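Local atomic coordinates of carbohydrate binding module E1 (Uncultured bacterium, PDB entry 5KLE), a protein that binds the cellulose fragment cellopentaose and, as a carbohydrate-binding module, probably helps to bring a partner enzyme to cellulose. Residues C8-N12 with D29-Y33; A49-T55 with Y80-A86. One frame throughout, in Å; residues are numbered along the deposited sequence.

Interaction 1: residues C8-N12 with D29-Y33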
loop_
_atom_site.group_PDB
_atom_site.type_symbol
_atom_site.label_atom_id
_atom_site.label_comp_id
_atom_site.label_asym_id
_atom_site.label_seq_id
_atom_site.Cartn_x
_atom_site.Cartn_y
_atom_site.Cartn_z
ATOM N N CYS A 8 11.849 1.767 2.230
ATOM C CA CYS A 8 10.783 2.557 1.632
ATOM C C CYS A 8 10.469 3.711 2.562
ATOM O O CYS A 8 10.217 3.502 3.759
ATOM C CB CYS A 8 9.547 1.659 1.428
ATOM S SG CYS A 8 8.016 2.517 0.932
ATOM N N GLY A 9 10.495 4.924 2.021
ATOM C CA GLY A 9 10.199 6.080 2.850
ATOM C C GLY A 9 10.215 7.354 2.047
ATOM O O GLY A 9 10.239 7.336 0.812
ATOM N N SER A 10 10.212 8.476 2.779
ATOM C CA SER A 10 10.053 9.760 2.100
ATOM C C SER A 10 11.196 10.102 1.155
ATOM O O SER A 10 11.036 11.035 0.359
ATOM C CB SER A 10 9.863 10.895 3.100
ATOM O OG SER A 10 11.063 11.100 3.888
ATOM N N GLY A 11 12.342 9.426 1.233
ATOM C CA GLY A 11 13.428 9.738 0.313
ATOM C C GLY A 11 13.512 8.853 -0.937
ATOM O O GLY A 11 14.390 9.102 -1.775
ATOM N N ASN A 12 12.647 7.831 -1.092
ATOM C CA ASN A 12 12.813 6.936 -2.231
ATOM C C ASN A 12 11.499 6.312 -2.716
ATOM O O ASN A 12 11.533 5.244 -3.358
ATOM C CB ASN A 12 13.910 5.880 -1.925
ATOM C CG ASN A 12 13.551 4.967 -0.769
ATOM O OD1 ASN A 12 12.410 4.937 -0.313
ATOM N ND2 ASN A 12 14.527 4.167 -0.333
ATOM N N ASP A 29 7.521 -1.930 -5.179
ATOM C CA ASP A 29 7.130 -0.521 -5.212
ATOM C C ASP A 29 7.077 0.050 -3.796
ATOM O O ASP A 29 6.881 -0.678 -2.822
ATOM C CB ASP A 29 5.728 -0.371 -5.837
ATOM C CG ASP A 29 5.718 -0.406 -7.368
ATOM O OD1 ASP A 29 6.778 -0.240 -8.024
ATOM O OD2 ASP A 29 4.600 -0.591 -7.905
ATOM N N CYS A 30 7.268 1.373 -3.692
ATOM C CA CYS A 30 7.211 2.132 -2.445
ATOM C C CYS A 30 6.263 3.303 -2.685
ATOM O O CYS A 30 6.612 4.240 -3.424
ATOM C CB CYS A 30 8.613 2.629 -2.094
ATOM S SG CYS A 30 8.613 3.709 -0.615
ATOM N N ILE A 31 5.056 3.224 -2.110
ATOM C CA ILE A 31 3.946 4.114 -2.448
ATOM C C ILE A 31 3.796 5.151 -1.335
ATOM O O ILE A 31 3.648 4.785 -0.153
ATOM C CB ILE A 31 2.627 3.324 -2.548
ATOM C CG1 ILE A 31 2.789 2.045 -3.371
ATOM C CG2 ILE A 31 1.477 4.256 -3.080
ATOM C CD1 ILE A 31 3.176 2.310 -4.708
ATOM N N LYS A 32 3.723 6.436 -1.695
ATOM C CA LYS A 32 3.351 7.482 -0.750
ATOM C C LYS A 32 1.830 7.623 -0.773
ATOM O O LYS A 32 1.227 7.700 -1.850
ATOM C CB LYS A 32 3.967 8.817 -1.171
ATOM C CG LYS A 32 3.640 9.982 -0.226
ATOM C CD LYS A 32 4.184 11.318 -0.756
ATOM C CE LYS A 32 3.870 12.458 0.189
ATOM N NZ LYS A 32 4.640 13.678 -0.257
ATOM N N TYR A 33 1.216 7.681 0.411
ATOM C CA TYR A 33 -0.224 7.935 0.506
ATOM C C TYR A 33 -0.482 8.796 1.731
ATOM O O TYR A 33 -0.103 8.407 2.845
ATOM C CB TYR A 33 -1.016 6.623 0.646
ATOM C CG TYR A 33 -2.508 6.839 0.749
ATOM C CD1 TYR A 33 -3.216 7.391 -0.313
ATOM C CD2 TYR A 33 -3.220 6.529 1.922
ATOM C CE1 TYR A 33 -4.584 7.630 -0.213
ATOM C CE2 TYR A 33 -4.618 6.755 2.026
ATOM C CZ TYR A 33 -5.284 7.323 0.951
ATOM O OH TYR A 33 -6.649 7.557 0.976
#
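A disulfide bridge ties the loop that precedes strand 15-16 to the start of strand 30-35, on the outward side of one sheet of this two-sheet, all-beta module. Cys-8 SG lies 2.0 Å from Cys-30 SG, with chi3 of 83°, close to the unstrained right angle. Both cysteines point their CA-to-CB bonds toward each other's segment and take the t rotamer, and their CA atoms are 5.4 Å apart. No hydrogen bond joins the two segments, so the disulfide is the one bond between them. Beside it the loop forms a type I beta turn, closed by Asn-12 N to Gly-9 O at 3.1 Å; Gly-9 N adds a hydrogen bond to Asn-12 OD1 at 3.0 Å. The same OD1 approaches Cys-30 SG at 4.0 Å. Gly-9 suits its place because its phi/psi of -177/-168 is an extended conformation unfavourable for residues with a side chain. On the strand side, Cys-30 is backbone-paired with Asn-14 and packs on Phe-13, while the CA-to-CB bond of Ile-31 points away from the loop. Residues 8-12 and 29-33 bury only 164 Å² between them; their direct connection is therefore chiefly covalent, through a buried, near-ideal S–S bond.

Interaction 2: residues A49-T55 with Y80-A86; sequences ASSYNIT and YIKIVSA
Strand 50-54 and the 80-86 part of strand 77-86, antiparallel neighbours, form a twisted ladder interrupted by a classic beta bulge, inside one sheet of a beta-sandwich. Their axes approach to 4.5 Å with 151° between N-to-C directions. Ser-51 pairs with Ser-85 and Asn-53 with Lys-82 as hydrogen-bonded pairs (CA-CA 5.3 Å each); Tyr-52/Ile-83 (4.7 Å) and Ile-54/Ile-81 (4.5 Å) are non-hydrogen-bonded. Val-84 is the extra residue: its phi/psi of -78/-41 lets Val-84 and Ser-85 both face Ser-51, shifting the register by one.

Backbone bonds run Ser-51 N to Ser-85 O (3.1 Å), Val-84 N to Ser-51 O (2.8 Å), Asn-53 N to Lys-82 O (3.0 Å), Lys-82 N to Asn-53 O (2.9 Å) and Thr-55 N to Tyr-80 O (2.9 Å). Water 2 extends the ladder, donating to Thr-55 O (2.8 Å) and accepting from Tyr-80 N (2.9 Å).

Tyr-52, Ile-54, Ile-81 and Ile-83, all chi1 m, share the face packed against the other sheet, including Phe-90, Val-92 and Ile-42. There branched isoleucines fill space around the tyrosine ring: Tyr-52 CD1 meets Ile-81 CG2 and Tyr-52 CE1 meets Ile-83 CG1, both at 3.8 Å; Ile-54 CG1 lies 4.0 Å from Ile-81 CG1. Tyr-52 OH satisfies its polarity by donating to Ser-50 OG (2.7 Å).

The other face is more polar. Asn-53 OD1 accepts from Gly-60 N, and Lys-82 NZ hydrogen-bonds Ala-6 O. Beside the bulge Ser-51 and Ser-85 both adopt chi1 p, and Ser-51 OG hydrogen-bonds Ser-85 OG at 2.7 Å.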
loop_
_atom_site.group_PDB
_atom_site.type_symbol
_atom_site.label_atom_id
_atom_site.label_comp_id
_atom_site.label_asym_id
_atom_site.label_seq_id
_atom_site.Cartn_x
_atom_site.Cartn_y
_atom_site.Cartn_z
ATOM N N ALA A 49 -2.713 -12.150 -5.077
ATOM C CA ALA A 49 -2.427 -11.896 -3.671
ATOM C C ALA A 49 -1.242 -10.951 -3.510
ATOM O O ALA A 49 -0.267 -11.015 -4.269
ATOM C CB ALA A 49 -2.080 -13.213 -2.983
ATOM N N SER A 50 -1.318 -10.073 -2.506
ATOM C CA SER A 50 -0.241 -9.120 -2.243
ATOM C C SER A 50 -0.009 -8.929 -0.746
ATOM O O SER A 50 -0.862 -9.257 0.082
ATOM C CB SER A 50 -0.536 -7.761 -2.928
ATOM O OG SER A 50 -1.752 -7.199 -2.453
ATOM N N SER A 51 1.167 -8.399 -0.392
ATOM C CA SER A 51 1.462 -8.076 1.004
ATOM C C SER A 51 2.265 -6.782 1.087
ATOM O O SER A 51 2.960 -6.411 0.139
ATOM C CB SER A 51 2.169 -9.211 1.734
ATOM O OG SER A 51 3.498 -9.377 1.283
ATOM N N TYR A 52 2.178 -6.116 2.251
ATOM C CA TYR A 52 2.688 -4.761 2.438
ATOM C C TYR A 52 3.273 -4.555 3.829
ATOM O O TYR A 52 2.835 -5.167 4.814
ATOM C CB TYR A 52 1.530 -3.721 2.350
ATOM C CG TYR A 52 0.647 -3.895 1.124
ATOM C CD1 TYR A 52 0.848 -3.117 -0.034
ATOM C CD2 TYR A 52 -0.342 -4.901 1.082
ATOM C CE1 TYR A 52 0.070 -3.309 -1.173
ATOM C CE2 TYR A 52 -1.117 -5.116 -0.087
ATOM C CZ TYR A 52 -0.920 -4.277 -1.190
ATOM O OH TYR A 52 -1.663 -4.479 -2.357
ATOM N N ASN A 53 4.241 -3.653 3.904
ATOM C CA ASN A 53 4.752 -3.112 5.170
ATOM C C ASN A 53 4.655 -1.593 5.123
ATOM O O ASN A 53 5.098 -0.977 4.143
ATOM C CB ASN A 53 6.240 -3.436 5.390
ATOM C CG ASN A 53 6.513 -4.909 5.645
ATOM O OD1 ASN A 53 5.637 -5.648 6.080
ATOM N ND2 ASN A 53 7.771 -5.334 5.415
ATOM N N ILE A 54 4.133 -0.979 6.193
ATOM C CA ILE A 54 4.071 0.481 6.296
ATOM C C ILE A 54 5.268 0.950 7.110
ATOM O O ILE A 54 5.514 0.435 8.215
ATOM C CB ILE A 54 2.763 0.935 6.968
ATOM C CG1 ILE A 54 1.581 0.538 6.097
ATOM C CG2 ILE A 54 2.793 2.444 7.250
ATOM C CD1 ILE A 54 0.210 0.895 6.667
ATOM N N THR A 55 6.023 1.920 6.584
ATOM C CA THR A 55 7.228 2.366 7.298
ATOM C C THR A 55 6.847 2.940 8.658
ATOM O O THR A 55 5.955 3.783 8.766
ATOM C CB THR A 55 7.977 3.392 6.461
ATOM O OG1 THR A 55 8.265 2.762 5.202
ATOM C CG2 THR A 55 9.319 3.803 7.146
ATOM N N TYR A 80 4.227 5.669 4.012
ATOM C CA TYR A 80 5.027 5.031 2.970
ATOM C C TYR A 80 4.803 3.526 3.043
ATOM O O TYR A 80 5.101 2.894 4.067
ATOM C CB TYR A 80 6.508 5.457 3.093
ATOM C CG TYR A 80 6.611 6.959 2.877
ATOM C CD1 TYR A 80 6.652 7.505 1.570
ATOM C CD2 TYR A 80 6.460 7.855 3.943
ATOM C CE1 TYR A 80 6.656 8.850 1.370
ATOM C CE2 TYR A 80 6.451 9.223 3.723
ATOM C CZ TYR A 80 6.562 9.715 2.452
ATOM O OH TYR A 80 6.558 11.083 2.298
ATOM N N ILE A 81 4.247 2.969 1.976
ATOM C CA ILE A 81 3.757 1.593 1.945
ATOM C C ILE A 81 4.571 0.808 0.914
ATOM O O ILE A 81 4.490 1.077 -0.305
ATOM C CB ILE A 81 2.256 1.567 1.643
ATOM C CG1 ILE A 81 1.554 2.517 2.638
ATOM C CG2 ILE A 81 1.726 0.140 1.726
ATOM C CD1 ILE A 81 0.038 2.524 2.573
ATOM N N LYS A 82 5.376 -0.152 1.394
ATOM C CA LYS A 82 6.156 -1.029 0.514
ATOM C C LYS A 82 5.320 -2.243 0.119
ATOM O O LYS A 82 4.715 -2.903 0.987
ATOM C CB LYS A 82 7.435 -1.513 1.204
ATOM C CG LYS A 82 8.258 -2.409 0.261
ATOM C CD LYS A 82 9.681 -2.583 0.723
ATOM C CE LYS A 82 10.459 -3.397 -0.332
ATOM N NZ LYS A 82 11.736 -3.846 0.245
ATOM N N ILE A 83 5.322 -2.566 -1.177
ATOM C CA ILE A 83 4.711 -3.802 -1.677
ATOM C C ILE A 83 5.757 -4.911 -1.546
ATOM O O ILE A 83 6.743 -4.962 -2.286
ATOM C CB ILE A 83 4.173 -3.661 -3.104
ATOM C CG1 ILE A 83 3.242 -2.447 -3.169
ATOM C CG2 ILE A 83 3.398 -4.938 -3.492
ATOM C CD1 ILE A 83 2.510 -2.281 -4.479
ATOM N N VAL A 84 5.551 -5.785 -0.571
ATOM C CA VAL A 84 6.548 -6.785 -0.216
ATOM C C VAL A 84 6.529 -7.932 -1.202
ATOM O O VAL A 84 7.586 -8.458 -1.584
ATOM C CB VAL A 84 6.300 -7.260 1.229
ATOM C CG1 VAL A 84 7.235 -8.429 1.543
ATOM C CG2 VAL A 84 6.562 -6.101 2.205
ATOM N N SER A 85 5.338 -8.364 -1.621
ATOM C CA SER A 85 5.239 -9.526 -2.490
ATOM C C SER A 85 3.985 -9.378 -3.336
ATOM O O SER A 85 2.984 -8.795 -2.898
ATOM C CB SER A 85 5.193 -10.831 -1.683
ATOM O OG SER A 85 4.045 -10.889 -0.857
ATOM N N ALA A 86 4.051 -9.937 -4.555
ATOM C CA ALA A 86 2.942 -10.059 -5.507
ATOM C C ALA A 86 3.502 -10.768 -6.735
ATOM O O ALA A 86 4.584 -10.396 -7.208
ATOM C CB ALA A 86 2.403 -8.668 -5.926
HETATM O O HOH W 1 1.804 -12.231 -1.841
HETATM O O HOH W 2 5.074 5.631 6.798
#

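Overall arrangement
Both contacts belong to the same sheet, their centres 11 Å apart: strand 30-35 of interaction 1 is a direct neighbour of strand 77-86 of interaction 2, and Ile-31 N lies 2.9 Å from Ile-81 O in a probable backbone hydrogen bond. Packing completes the seam, with Tyr-80 OH 3.4 Å from Ser-10 CB and Tyr-80 CE1 3.6 Å from Lys-32 CG. The disulfide holds the loop to strand 30-35, while Cys-8 O meets Thr-55 OG1, just past the next-but-one strand, at 2.5 Å, probably hydrogen-bonded. Cellopentaose binds at Glu-22, Trp-45, Trp-68, Lys-93 and Trp-97, none of them in either contact; the Tyr-52 side chain stays about 13 Å from a bound glucose unit, which suggests that interaction 2 is part of the framework.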